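Local atomic coordinates of outer membrane protein (Tpn50) (Borrelia burgdorferi, PDB entry 3OON), a protein that probably binds peptidoglycan through its OmpA-like C-terminal domain, the part described here, and so would tie the outer membrane to the cell wall. Residues K48-F60 and L69-L81. Numbering follows the deposited sequence.
With SO4 (sulfate ion), chain B.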
loop_
_atom_site.group_PDB
_atom_site.type_symbol
_atom_site.label_atom_id
_atom_site.label_comp_id
_atom_site.label_asym_id
_atom_site.label_seq_id
_atom_site.Cartn_x
_atom_site.Cartn_y
_atom_site.Cartn_z
ATOM N N LYS A 48 1.639 -14.621 -10.570
ATOM C CA LYS A 48 2.822 -15.447 -10.844
ATOM C C LYS A 48 3.898 -15.330 -9.769
ATOM O O LYS A 48 4.775 -16.187 -9.660
ATOM C CB LYS A 48 3.415 -15.099 -12.212
ATOM C CG LYS A 48 2.831 -15.900 -13.373
ATOM C CD LYS A 48 3.574 -15.617 -14.673
ATOM C CE LYS A 48 3.397 -16.751 -15.675
ATOM N NZ LYS A 48 4.085 -17.988 -15.212
ATOM N N ASN A 49 3.825 -14.272 -8.968
ATOM C CA ASN A 49 4.859 -14.001 -7.966
ATOM C C ASN A 49 4.857 -14.926 -6.756
ATOM O O ASN A 49 3.801 -15.292 -6.236
ATOM C CB ASN A 49 4.787 -12.552 -7.484
ATOM C CG ASN A 49 4.748 -11.562 -8.627
ATOM O OD1 ASN A 49 3.779 -11.514 -9.387
ATOM N ND2 ASN A 49 5.805 -10.776 -8.766
ATOM N N ASN A 50 6.061 -15.280 -6.308
ATOM C CA ASN A 50 6.247 -15.908 -5.014
ATOM C C ASN A 50 6.227 -14.814 -3.966
ATOM O O ASN A 50 6.448 -13.646 -4.292
ATOM C CB ASN A 50 7.566 -16.680 -4.985
ATOM C CG ASN A 50 7.598 -17.785 -6.029
ATOM O OD1 ASN A 50 6.692 -18.614 -6.079
ATOM N ND2 ASN A 50 8.623 -17.787 -6.878
ATOM N N ILE A 51 5.944 -15.179 -2.721
ATOM C CA ILE A 51 5.952 -14.190 -1.636
ATOM C C ILE A 51 6.821 -14.622 -0.459
ATOM O O ILE A 51 7.046 -15.807 -0.238
ATOM C CB ILE A 51 4.525 -13.816 -1.117
ATOM C CG1 ILE A 51 3.822 -15.009 -0.464
ATOM C CG2 ILE A 51 3.657 -13.200 -2.235
ATOM C CD1 ILE A 51 2.519 -14.603 0.256
ATOM N N LEU A 52 7.303 -13.643 0.290
ATOM C CA LEU A 52 8.051 -13.896 1.517
ATOM C C LEU A 52 7.288 -13.255 2.661
ATOM O O LEU A 52 6.961 -12.060 2.587
ATOM C CB LEU A 52 9.447 -13.270 1.404
ATOM C CG LEU A 52 10.240 -13.058 2.699
ATOM C CD1 LEU A 52 10.660 -14.394 3.286
ATOM C CD2 LEU A 52 11.470 -12.218 2.397
ATOM N N ILE A 53 6.992 -14.038 3.701
ATOM C CA ILE A 53 6.260 -13.534 4.855
ATOM C C ILE A 53 7.188 -13.579 6.054
ATOM O O ILE A 53 7.715 -14.652 6.396
ATOM C CB ILE A 53 4.994 -14.354 5.176
ATOM C CG1 ILE A 53 4.133 -14.538 3.921
ATOM C CG2 ILE A 53 4.212 -13.680 6.326
ATOM C CD1 ILE A 53 2.814 -15.256 4.178
ATOM N N GLU A 54 7.386 -12.425 6.685
ATOM C CA GLU A 54 8.352 -12.285 7.776
ATOM C C GLU A 54 7.657 -11.889 9.070
ATOM O O GLU A 54 6.898 -10.903 9.100
ATOM C CB GLU A 54 9.416 -11.244 7.414
ATOM C CG GLU A 54 10.204 -11.598 6.158
ATOM C CD GLU A 54 11.219 -10.547 5.796
ATOM O OE1 GLU A 54 10.876 -9.622 5.024
ATOM O OE2 GLU A 54 12.362 -10.644 6.286
ATOM N N GLY A 55 7.893 -12.676 10.116
ATOM C CA GLY A 55 7.248 -12.492 11.415
ATOM C C GLY A 55 8.219 -11.949 12.445
ATOM O O GLY A 55 9.447 -12.098 12.306
ATOM N N HIS A 56 7.664 -11.326 13.483
ATOM C CA HIS A 56 8.450 -10.682 14.517
ATOM C C HIS A 56 7.824 -10.849 15.893
ATOM O O HIS A 56 6.595 -10.972 16.047
ATOM C CB HIS A 56 8.618 -9.177 14.236
ATOM C CG HIS A 56 9.227 -8.869 12.905
ATOM N ND1 HIS A 56 10.580 -8.676 12.730
ATOM C CD2 HIS A 56 8.665 -8.720 11.682
ATOM C CE1 HIS A 56 10.827 -8.421 11.458
ATOM N NE2 HIS A 56 9.680 -8.440 10.800
ATOM N N THR A 57 8.695 -10.859 16.893
ATOM C CA THR A 57 8.289 -10.779 18.280
ATOM C C THR A 57 8.909 -9.520 18.865
ATOM O O THR A 57 9.768 -8.897 18.239
ATOM C CB THR A 57 8.773 -11.991 19.091
ATOM O OG1 THR A 57 10.172 -12.184 18.855
ATOM C CG2 THR A 57 8.032 -13.248 18.681
ATOM N N GLU A 58 8.478 -9.164 20.070
ATOM C CA GLU A 58 9.009 -7.989 20.755
ATOM C C GLU A 58 9.744 -8.343 22.044
ATOM O O GLU A 58 10.723 -7.684 22.401
ATOM C CB GLU A 58 7.891 -6.986 21.025
ATOM C CG GLU A 58 7.305 -6.411 19.742
ATOM C CD GLU A 58 6.342 -5.265 19.972
ATOM O OE1 GLU A 58 5.921 -5.036 21.131
ATOM O OE2 GLU A 58 5.995 -4.593 18.974
ATOM N N GLN A 59 9.266 -9.383 22.726
ATOM C CA GLN A 59 9.801 -9.814 24.028
ATOM C C GLN A 59 11.247 -10.270 23.890
ATOM O O GLN A 59 11.627 -10.863 22.883
ATOM C CB GLN A 59 8.939 -10.967 24.561
ATOM C CG GLN A 59 9.220 -11.446 25.964
ATOM C CD GLN A 59 8.212 -12.489 26.441
ATOM O OE1 GLN A 59 7.411 -12.220 27.339
ATOM N NE2 GLN A 59 8.244 -13.680 25.845
ATOM N N PHE A 60 12.070 -9.990 24.894
ATOM C CA PHE A 60 13.401 -10.564 24.859
ATOM C C PHE A 60 13.455 -11.905 25.579
ATOM O O PHE A 60 13.982 -12.045 26.684
ATOM C CB PHE A 60 14.497 -9.549 25.218
ATOM C CG PHE A 60 14.867 -8.665 24.048
ATOM C CD1 PHE A 60 15.705 -9.145 23.034
ATOM C CD2 PHE A 60 14.312 -7.390 23.910
ATOM C CE1 PHE A 60 16.025 -8.353 21.934
ATOM C CE2 PHE A 60 14.624 -6.583 22.805
ATOM C CZ PHE A 60 15.481 -7.069 21.815
ATOM N N LEU A 69 8.098 -18.620 17.683
ATOM C CA LEU A 69 6.880 -17.827 17.756
ATOM C C LEU A 69 6.732 -16.895 16.542
ATOM O O LEU A 69 5.663 -16.829 15.932
ATOM C CB LEU A 69 6.813 -17.048 19.076
ATOM C CG LEU A 69 5.617 -16.110 19.309
ATOM C CD1 LEU A 69 4.259 -16.840 19.237
ATOM C CD2 LEU A 69 5.783 -15.402 20.665
ATOM N N SER A 70 7.814 -16.201 16.189
ATOM C CA SER A 70 7.780 -15.254 15.094
ATOM C C SER A 70 7.498 -15.966 13.767
ATOM O O SER A 70 6.753 -15.441 12.938
ATOM C CB SER A 70 9.088 -14.456 15.037
ATOM O OG SER A 70 10.158 -15.262 14.574
ATOM N N GLU A 71 8.072 -17.157 13.584
ATOM C CA GLU A 71 7.824 -17.933 12.370
ATOM C C GLU A 71 6.382 -18.445 12.312
ATOM O O GLU A 71 5.772 -18.438 11.242
ATOM C CB GLU A 71 8.826 -19.086 12.175
ATOM C CG GLU A 71 8.747 -19.672 10.748
ATOM C CD GLU A 71 9.587 -20.916 10.545
ATOM O OE1 GLU A 71 9.000 -22.014 10.429
ATOM O OE2 GLU A 71 10.828 -20.794 10.480
ATOM N N LYS A 72 5.840 -18.866 13.455
ATOM C CA LYS A 72 4.447 -19.337 13.512
ATOM C C LYS A 72 3.438 -18.220 13.230
ATOM O O LYS A 72 2.334 -18.480 12.740
ATOM C CB LYS A 72 4.147 -20.022 14.848
ATOM C CG LYS A 72 5.073 -21.206 15.147
ATOM C CD LYS A 72 4.541 -22.100 16.247
ATOM C CE LYS A 72 3.611 -23.168 15.684
ATOM N NZ LYS A 72 3.253 -24.209 16.691
ATOM N N ARG A 73 3.824 -16.982 13.544
ATOM C CA ARG A 73 3.025 -15.801 13.196
ATOM C C ARG A 73 2.986 -15.588 11.680
ATOM O O ARG A 73 1.911 -15.381 11.123
ATOM C CB ARG A 73 3.542 -14.548 13.915
ATOM C CG ARG A 73 3.082 -14.493 15.347
ATOM C CD ARG A 73 3.658 -13.317 16.106
ATOM N NE ARG A 73 3.131 -13.331 17.461
ATOM C CZ ARG A 73 3.654 -12.655 18.475
ATOM N NH1 ARG A 73 4.724 -11.900 18.291
ATOM N NH2 ARG A 73 3.109 -12.736 19.678
ATOM N N ALA A 74 4.147 -15.656 11.028
ATOM C CA ALA A 74 4.210 -15.623 9.562
ATOM C C ALA A 74 3.361 -16.744 8.949
ATOM O O ALA A 74 2.625 -16.534 7.974
ATOM C CB ALA A 74 5.666 -15.726 9.088
ATOM N N ARG A 75 3.473 -17.934 9.523
ATOM C CA ARG A 75 2.706 -19.091 9.048
ATOM C C ARG A 75 1.192 -18.949 9.228
ATOM O O ARG A 75 0.428 -19.372 8.355
ATOM C CB ARG A 75 3.229 -20.383 9.681
ATOM C CG ARG A 75 4.493 -20.848 9.011
ATOM C CD ARG A 75 5.013 -22.178 9.523
ATOM N NE ARG A 75 6.276 -22.488 8.856
ATOM C CZ ARG A 75 6.383 -23.100 7.679
ATOM N NH1 ARG A 75 5.299 -23.506 7.018
ATOM N NH2 ARG A 75 7.585 -23.316 7.165
ATOM N N ALA A 76 0.760 -18.349 10.335
ATOM C CA ALA A 76 -0.666 -18.076 10.556
ATOM C C ALA A 76 -1.239 -17.198 9.428
ATOM O O ALA A 76 -2.335 -17.464 8.922
ATOM C CB ALA A 76 -0.876 -17.414 11.913
ATOM N N ILE A 77 -0.486 -16.167 9.033
ATOM C CA ILE A 77 -0.876 -15.275 7.933
ATOM C C ILE A 77 -0.895 -16.030 6.605
ATOM O O ILE A 77 -1.882 -15.966 5.853
ATOM C CB ILE A 77 0.055 -14.030 7.830
ATOM C CG1 ILE A 77 0.083 -13.246 9.159
ATOM C CG2 ILE A 77 -0.343 -13.139 6.641
ATOM C CD1 ILE A 77 -1.197 -12.572 9.542
ATOM N N GLY A 78 0.189 -16.755 6.337
ATOM C CA GLY A 78 0.318 -17.556 5.117
ATOM C C GLY A 78 -0.787 -18.585 4.988
ATOM O O GLY A 78 -1.371 -18.746 3.905
ATOM N N ASN A 79 -1.090 -19.269 6.091
ATOM C CA ASN A 79 -2.136 -20.293 6.099
ATOM C C ASN A 79 -3.498 -19.748 5.687
ATOM O O ASN A 79 -4.257 -20.429 4.992
ATOM C CB ASN A 79 -2.240 -20.970 7.462
ATOM C CG ASN A 79 -1.095 -21.937 7.730
ATOM O OD1 ASN A 79 -0.363 -22.330 6.817
ATOM N ND2 ASN A 79 -0.936 -22.321 8.992
ATOM N N TYR A 80 -3.800 -18.523 6.110
ATOM C CA TYR A 80 -5.054 -17.879 5.750
ATOM C C TYR A 80 -5.087 -17.560 4.260
ATOM O O TYR A 80 -6.098 -17.804 3.594
ATOM C CB TYR A 80 -5.291 -16.619 6.591
ATOM C CG TYR A 80 -6.613 -15.943 6.289
ATOM C CD1 TYR A 80 -7.820 -16.510 6.697
ATOM C CD2 TYR A 80 -6.655 -14.753 5.575
ATOM C CE1 TYR A 80 -9.032 -15.897 6.409
ATOM C CE2 TYR A 80 -7.857 -14.127 5.291
ATOM C CZ TYR A 80 -9.043 -14.704 5.708
ATOM O OH TYR A 80 -10.243 -14.092 5.428
ATOM N N LEU A 81 -3.969 -17.052 3.741
ATOM C CA LEU A 81 -3.818 -16.799 2.307
ATOM C C LEU A 81 -3.957 -18.069 1.455
ATOM O O LEU A 81 -4.515 -18.014 0.357
ATOM C CB LEU A 81 -2.502 -16.080 2.009
ATOM C CG LEU A 81 -2.292 -14.699 2.643
ATOM C CD1 LEU A 81 -0.886 -14.209 2.354
ATOM C CD2 LEU A 81 -3.328 -13.672 2.144
HETATM S S SO4 B . 5.812 -10.956 21.781
HETATM O O1 SO4 B . 5.301 -9.985 22.747
HETATM O O2 SO4 B . 5.861 -10.363 20.450
HETATM O O3 SO4 B . 7.158 -11.338 22.205
HETATM O O4 SO4 B . 4.949 -12.132 21.796
#
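R73 reaches the chain around H56 and T57 because its CG stands opposite the carbonyl carbon (chi1 -79°) and the rest of the side chain runs extended to NE, while I53, with CG2 anti to the backbone N, spreads its two branches over A74 and G78. NH1 of R73 donates to H56 O at 3.1 Å, meeting a lone pair in the carbonyl plane. The same NH1 gives a nearly straight bond (2.9 Å, 177°) to O2 of a sulfate probably taken up from the crystallisation liquor, and NH2 reaches O4, so partners at its edge fix how the guanidinium is turned; CG of L69 lies over one face. The backbone N of E58 and of Q59 also donate to the sulfate. Arginine suits this place because its long chain carries a flat group with several N-H bonds, able to serve a carbonyl and an anion at once. S25 O takes its NE, and R115 also binds the sulfate. T57 turns its methyl CG2 towards L69 CD2 (3.7 Å), and its hydroxyl pairs with S99.

Further along, small residues let helix and strand approach to 6.4 Å between axes. Glycine fits at G55 because, having no CB, it lets its CA come within 3.4 Å of S70 O in a CA-H...O contact. A74 offers just a methyl, 3.7 Å from I53 CG2, and G78 bares its CA to I53 CD1 at 3.5 Å. Beyond them CD1 of L81 meets CD1 of I51. Helix 63-83 thus forms the crossover of a beta-alpha-beta unit joining parallel strands 51-55 and 92-96 in the OmpA C-terminal domain fold, where R73 probably corresponds to the arginine that binds peptidoglycan in relatives, the sulfate perhaps standing in for a carboxylate.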